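Local structure of uncharacterized protein (Plasmodium falciparum, 1ZSO) at residues Glu59-Arg64 / Asn68-Trp73; Phe123-Thr128 / Val154-Leu159. The protein is of unknown function but may bind zinc ions. All blocks are in the same frame, centred on the assembly; numbering follows the deposited sequence.

Contact 1: residues Glu59-Arg64 / Asn68-Trp73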
loop_
_atom_site.group_PDB
_atom_site.type_symbol
_atom_site.label_atom_id
_atom_site.label_comp_id
_atom_site.label_asym_id
_atom_site.label_seq_id
_atom_site.Cartn_x
_atom_site.Cartn_y
_atom_site.Cartn_z
ATOM N N GLU B 59 -5.153 -6.850 5.727
ATOM C CA GLU B 59 -5.284 -7.629 6.935
ATOM C C GLU B 59 -4.006 -7.451 7.750
ATOM O O GLU B 59 -2.924 -7.676 7.250
ATOM C CB GLU B 59 -5.505 -9.091 6.584
ATOM C CG GLU B 59 -6.776 -9.353 5.798
ATOM C CD GLU B 59 -8.048 -9.445 6.679
ATOM O OE1 GLU B 59 -7.940 -9.548 7.941
ATOM O OE2 GLU B 59 -9.166 -9.427 6.087
ATOM N N ILE B 60 -4.158 -7.016 8.997
ATOM C CA ILE B 60 -3.042 -6.806 9.906
ATOM C C ILE B 60 -2.624 -8.117 10.585
ATOM O O ILE B 60 -3.448 -8.850 11.128
ATOM C CB ILE B 60 -3.385 -5.764 10.985
ATOM C CG1 ILE B 60 -3.893 -4.491 10.336
ATOM C CG2 ILE B 60 -2.126 -5.461 11.924
ATOM C CD1 ILE B 60 -4.585 -3.555 11.296
ATOM N N PRO B 61 -1.330 -8.429 10.524
ATOM C CA PRO B 61 -0.798 -9.626 11.202
ATOM C C PRO B 61 -0.927 -9.538 12.729
ATOM O O PRO B 61 -0.786 -8.464 13.313
ATOM C CB PRO B 61 0.668 -9.679 10.760
ATOM C CG PRO B 61 0.745 -8.776 9.548
ATOM C CD PRO B 61 -0.287 -7.697 9.781
ATOM N N ASN B 62 -1.229 -10.668 13.356
ATOM C CA ASN B 62 -1.556 -10.696 14.792
ATOM C C ASN B 62 -2.604 -9.645 15.200
ATOM O O ASN B 62 -2.480 -8.939 16.205
ATOM C CB ASN B 62 -0.282 -10.604 15.635
ATOM C CG ASN B 62 0.484 -11.890 15.623
ATOM O OD1 ASN B 62 0.396 -12.691 16.556
ATOM N ND2 ASN B 62 1.203 -12.132 14.538
ATOM N N SER B 63 -3.651 -9.569 14.399
ATOM C CA SER B 63 -4.774 -8.759 14.710
ATOM C C SER B 63 -5.922 -9.313 13.862
ATOM O O SER B 63 -5.698 -9.990 12.830
ATOM C CB SER B 63 -4.441 -7.294 14.398
ATOM O OG SER B 63 -5.555 -6.421 14.538
ATOM N N ARG B 64 -7.146 -9.054 14.304
ATOM C CA ARG B 64 -8.338 -9.407 13.521
ATOM C C ARG B 64 -8.751 -8.198 12.689
ATOM O O ARG B 64 -9.587 -8.293 11.806
ATOM C CB ARG B 64 -9.483 -9.854 14.454
ATOM N N ASN B 68 -6.203 0.503 5.823
ATOM C CA ASN B 68 -6.234 1.079 4.480
ATOM C C ASN B 68 -4.805 1.266 3.956
ATOM O O ASN B 68 -4.567 1.207 2.745
ATOM C CB ASN B 68 -6.877 2.475 4.495
ATOM C CG ASN B 68 -8.332 2.446 4.781
ATOM O OD1 ASN B 68 -8.848 3.392 5.361
ATOM N ND2 ASN B 68 -9.022 1.385 4.368
ATOM N N PHE B 69 -3.887 1.513 4.897
ATOM C CA PHE B 69 -2.452 1.585 4.628
ATOM C C PHE B 69 -1.636 0.964 5.754
ATOM O O PHE B 69 -1.932 1.165 6.934
ATOM C CB PHE B 69 -1.972 3.037 4.435
ATOM C CG PHE B 69 -0.513 3.141 4.063
ATOM C CD1 PHE B 69 -0.105 2.979 2.750
ATOM C CD2 PHE B 69 0.461 3.345 5.029
ATOM C CE1 PHE B 69 1.298 3.057 2.393
ATOM C CE2 PHE B 69 1.801 3.424 4.682
ATOM C CZ PHE B 69 2.220 3.265 3.341
HETATM N N MSE B 70 -0.580 0.259 5.356
HETATM C CA MSE B 70 0.364 -0.342 6.289
HETATM C C MSE B 70 1.839 -0.227 5.845
HETATM O O MSE B 70 2.159 -0.184 4.658
HETATM C CB MSE B 70 0.099 -1.833 6.440
HETATM C CG MSE B 70 -0.977 -2.239 7.397
HETATM SE SE MSE B 70 -0.589 -4.175 7.857
HETATM C CE MSE B 70 -1.378 -4.992 6.315
ATOM N N ILE B 71 2.730 -0.228 6.829
ATOM C CA ILE B 71 4.139 -0.221 6.565
ATOM C C ILE B 71 4.846 -0.924 7.717
ATOM O O ILE B 71 4.460 -0.788 8.869
ATOM C CB ILE B 71 4.645 1.223 6.277
ATOM C CG1 ILE B 71 6.108 1.234 5.848
ATOM C CG2 ILE B 71 4.465 2.183 7.463
ATOM C CD1 ILE B 71 6.496 2.590 5.292
ATOM N N LYS B 72 5.842 -1.728 7.372
ATOM C CA LYS B 72 6.742 -2.320 8.320
ATOM C C LYS B 72 8.051 -1.521 8.167
ATOM O O LYS B 72 8.838 -1.711 7.222
ATOM C CB LYS B 72 6.915 -3.807 8.023
ATOM C CG LYS B 72 7.886 -4.556 8.914
ATOM C CD LYS B 72 7.928 -6.006 8.483
ATOM C CE LYS B 72 8.380 -6.943 9.602
ATOM N NZ LYS B 72 9.864 -6.871 9.805
ATOM N N TRP B 73 8.208 -0.561 9.082
ATOM C CA TRP B 73 9.272 0.439 9.034
ATOM C C TRP B 73 10.655 -0.165 9.036
ATOM O O TRP B 73 11.543 0.347 8.346
ATOM C CB TRP B 73 9.151 1.392 10.218
ATOM C CG TRP B 73 8.089 2.410 10.068
ATOM C CD1 TRP B 73 6.949 2.498 10.773
ATOM C CD2 TRP B 73 8.090 3.517 9.168
ATOM N NE1 TRP B 73 6.228 3.579 10.379
ATOM C CE2 TRP B 73 6.898 4.215 9.376
ATOM C CE3 TRP B 73 8.981 3.968 8.174
ATOM C CZ2 TRP B 73 6.592 5.367 8.688
ATOM C CZ3 TRP B 73 8.664 5.067 7.478
ATOM C CH2 TRP B 73 7.492 5.789 7.750
#
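M70, present as selenomethionine, reaches from strand 69-71 to the end of strand 58-59 and the loop that follows, at E59, I60 and P61, and it supplies the whole of its strand's share of the contact. The strand lies at the edge, within this chain, of a six-stranded antiparallel sheet, just where a classic beta bulge sets both N68 and F69 opposite I82 of strand 80-85. No hydrogen bond joins the two segments, whose nearest CA atoms, those of I60 and M70, stand 8.2 Å apart; a long, flexible, unbranched side chain suits such a gap. CB of M70 points toward the loop. I60 crosses this chain obliquely, with CG1 4.1 Å from SE. P61 runs past M70 in the opposite sense, setting its ring carbon CD 4.0 Å from SE. Selenium, standing where the sulfur of methionine would be, thus meets both at ordinary van der Waals distance. P61, with phi -65°, suits the first corner of the turn closed by the weak hydrogen bond from S63 N to I60 O, and N62 takes the second with positive phi. R53 of the second subunit packs on both P61 and M70, placing the contact at the dimer interface. A turn about the CG-SE bond of M70 (chi3 -81°) carries its methyl CE to 3.2 Å from the carbonyl O of E59, a close contact but not a hydrogen bond.

Contact 2: residues Phe123-Thr128 / Val154-Leu159; sequences FIVEDT and VGIYNL
D127 and V154 mark the closest approach of the two backbones, 6.7 Å between their CA atoms; from there strands 123-127 and 154-157 diverge at a steep angle, with no hydrogen bond between them. At N158, whose phi is positive, the second chain turns a corner. CB of V125, D127, V154 and I156 all point into the gap. V125 and I156 meet tip to tip, CG2 of V125 only 3.4 Å from CD1 of I156, tighter than usual for carbons. I156 brings its longer branch there because CG1 lies anti to the carbonyl carbon (chi1 -72°). This is face-to-face packing of two antiparallel sheets, one of four strands and one of six, and W143 of the larger sheet adds its side chain to V125, V154 and I156. Branched aliphatic residues suit this buried interior. D127 crosses V154 at about a right angle, offering its CB to CG1 and CG2, both at 3.8 Å. Aspartate fits because its short side chain holds the buried oxygens where OD2 can bond Y133 OH and N147 ND2, and OD1 K131 N. At G155 a CB would point away from strand 123-127 and run into CE2 of the Y157 ring, which lies 3.8 Å from the CA of G155.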
loop_
_atom_site.group_PDB
_atom_site.type_symbol
_atom_site.label_atom_id
_atom_site.label_comp_id
_atom_site.label_asym_id
_atom_site.label_seq_id
_atom_site.Cartn_x
_atom_site.Cartn_y
_atom_site.Cartn_z
ATOM N N PHE B 123 -11.486 15.210 -6.888
ATOM C CA PHE B 123 -12.570 15.860 -6.137
ATOM C C PHE B 123 -13.778 15.989 -7.033
ATOM O O PHE B 123 -13.681 15.849 -8.235
ATOM C CB PHE B 123 -12.173 17.232 -5.608
ATOM C CG PHE B 123 -11.175 17.186 -4.505
ATOM C CD1 PHE B 123 -11.585 16.984 -3.207
ATOM C CD2 PHE B 123 -9.817 17.343 -4.763
ATOM C CE1 PHE B 123 -10.677 16.931 -2.178
ATOM C CE2 PHE B 123 -8.905 17.313 -3.745
ATOM C CZ PHE B 123 -9.341 17.115 -2.433
ATOM N N ILE B 124 -14.924 16.208 -6.409
ATOM C CA ILE B 124 -16.190 16.367 -7.078
ATOM C C ILE B 124 -16.707 17.704 -6.560
ATOM O O ILE B 124 -16.541 18.043 -5.381
ATOM C CB ILE B 124 -17.180 15.211 -6.771
ATOM C CG1 ILE B 124 -16.490 13.855 -7.009
ATOM C CG2 ILE B 124 -18.494 15.328 -7.629
ATOM C CD1 ILE B 124 -17.335 12.630 -6.648
ATOM N N VAL B 125 -17.268 18.488 -7.473
ATOM C CA VAL B 125 -17.907 19.728 -7.105
ATOM C C VAL B 125 -19.334 19.763 -7.655
ATOM O O VAL B 125 -19.583 19.390 -8.801
ATOM C CB VAL B 125 -17.134 20.911 -7.641
ATOM C CG1 VAL B 125 -18.004 22.133 -7.621
ATOM C CG2 VAL B 125 -15.858 21.102 -6.830
ATOM N N GLU B 126 -20.259 20.198 -6.810
ATOM C CA GLU B 126 -21.600 20.578 -7.251
ATOM C C GLU B 126 -21.642 22.091 -7.183
ATOM O O GLU B 126 -21.167 22.649 -6.207
ATOM C CB GLU B 126 -22.685 19.993 -6.341
ATOM C CG GLU B 126 -24.114 20.261 -6.884
ATOM C CD GLU B 126 -25.190 19.574 -6.089
ATOM O OE1 GLU B 126 -24.878 19.088 -4.980
ATOM O OE2 GLU B 126 -26.351 19.512 -6.578
ATOM N N ASP B 127 -22.180 22.754 -8.211
ATOM C CA ASP B 127 -22.354 24.211 -8.152
ATOM C C ASP B 127 -23.764 24.550 -7.689
ATOM O O ASP B 127 -24.568 23.651 -7.514
ATOM C CB ASP B 127 -22.002 24.898 -9.484
ATOM C CG ASP B 127 -22.976 24.565 -10.628
ATOM O OD1 ASP B 127 -24.166 24.266 -10.414
ATOM O OD2 ASP B 127 -22.530 24.635 -11.781
ATOM N N THR B 128 -24.042 25.835 -7.478
ATOM C CA THR B 128 -25.283 26.259 -6.858
ATOM C C THR B 128 -26.506 25.975 -7.751
ATOM O O THR B 128 -27.645 25.916 -7.259
ATOM C CB THR B 128 -25.261 27.764 -6.454
ATOM O OG1 THR B 128 -24.863 28.566 -7.572
ATOM C CG2 THR B 128 -24.316 27.999 -5.250
ATOM N N VAL B 154 -17.741 29.147 -11.826
ATOM C CA VAL B 154 -17.688 28.337 -10.611
ATOM C C VAL B 154 -16.228 28.132 -10.241
ATOM O O VAL B 154 -15.449 27.750 -11.068
ATOM C CB VAL B 154 -18.338 26.979 -10.870
ATOM C CG1 VAL B 154 -18.405 26.198 -9.621
ATOM C CG2 VAL B 154 -19.708 27.175 -11.451
ATOM N N GLY B 155 -15.853 28.395 -9.000
ATOM C CA GLY B 155 -14.438 28.406 -8.635
ATOM C C GLY B 155 -14.127 27.992 -7.199
ATOM O O GLY B 155 -14.936 28.134 -6.287
ATOM N N ILE B 156 -12.937 27.451 -7.016
ATOM C CA ILE B 156 -12.418 27.161 -5.693
ATOM C C ILE B 156 -11.017 27.767 -5.646
ATOM O O ILE B 156 -10.146 27.421 -6.465
ATOM C CB ILE B 156 -12.363 25.633 -5.416
ATOM C CG1 ILE B 156 -13.783 25.115 -5.216
ATOM C CG2 ILE B 156 -11.508 25.328 -4.146
ATOM C CD1 ILE B 156 -13.960 23.717 -5.646
ATOM N N TYR B 157 -10.825 28.691 -4.712
ATOM C CA TYR B 157 -9.618 29.487 -4.669
ATOM C C TYR B 157 -8.917 29.337 -3.343
ATOM O O TYR B 157 -9.545 29.136 -2.301
ATOM C CB TYR B 157 -9.963 30.974 -4.837
ATOM C CG TYR B 157 -10.535 31.348 -6.183
ATOM C CD1 TYR B 157 -9.721 31.919 -7.153
ATOM C CD2 TYR B 157 -11.886 31.133 -6.483
ATOM C CE1 TYR B 157 -10.216 32.255 -8.392
ATOM C CE2 TYR B 157 -12.408 31.455 -7.754
ATOM C CZ TYR B 157 -11.567 32.020 -8.695
ATOM O OH TYR B 157 -12.042 32.399 -9.957
ATOM N N ASN B 158 -7.605 29.483 -3.415
ATOM C CA ASN B 158 -6.740 29.552 -2.284
ATOM C C ASN B 158 -7.067 28.405 -1.360
ATOM O O ASN B 158 -7.438 28.621 -0.212
ATOM C CB ASN B 158 -6.875 30.920 -1.590
ATOM C CG ASN B 158 -5.833 31.138 -0.464
ATOM O OD1 ASN B 158 -4.839 30.432 -0.388
ATOM N ND2 ASN B 158 -6.074 32.138 0.392
ATOM N N LEU B 159 -6.970 27.180 -1.874
ATOM C CA LEU B 159 -7.245 25.992 -1.038
ATOM C C LEU B 159 -6.098 25.860 -0.050
ATOM O O LEU B 159 -4.920 25.924 -0.435
ATOM C CB LEU B 159 -7.427 24.714 -1.886
ATOM C CG LEU B 159 -7.445 23.387 -1.107
ATOM C CD1 LEU B 159 -8.722 23.203 -0.245
ATOM C CD2 LEU B 159 -7.187 22.193 -2.007
#

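Contact 1 and contact 2 lie on opposite sides of the chain's centre, their own centres 36 Å apart and their nearest atoms about 16 Å apart, so neither touches the other. What they share is the six-stranded antiparallel sheet: contact 1 uses its outermost strand 69-71, whereas contact 2 uses strand 152-163, next to the opposite edge strand 143-147, and joins it through strand 123-127 to the four-stranded sheet. Along the chain they follow in series, 59-73 closing before 123-159 opens. Their surroundings differ as well, since the second subunit reaches contact 1 while contact 2 is buried within a single chain. Neither can be tied to the zinc binding suggested for the family.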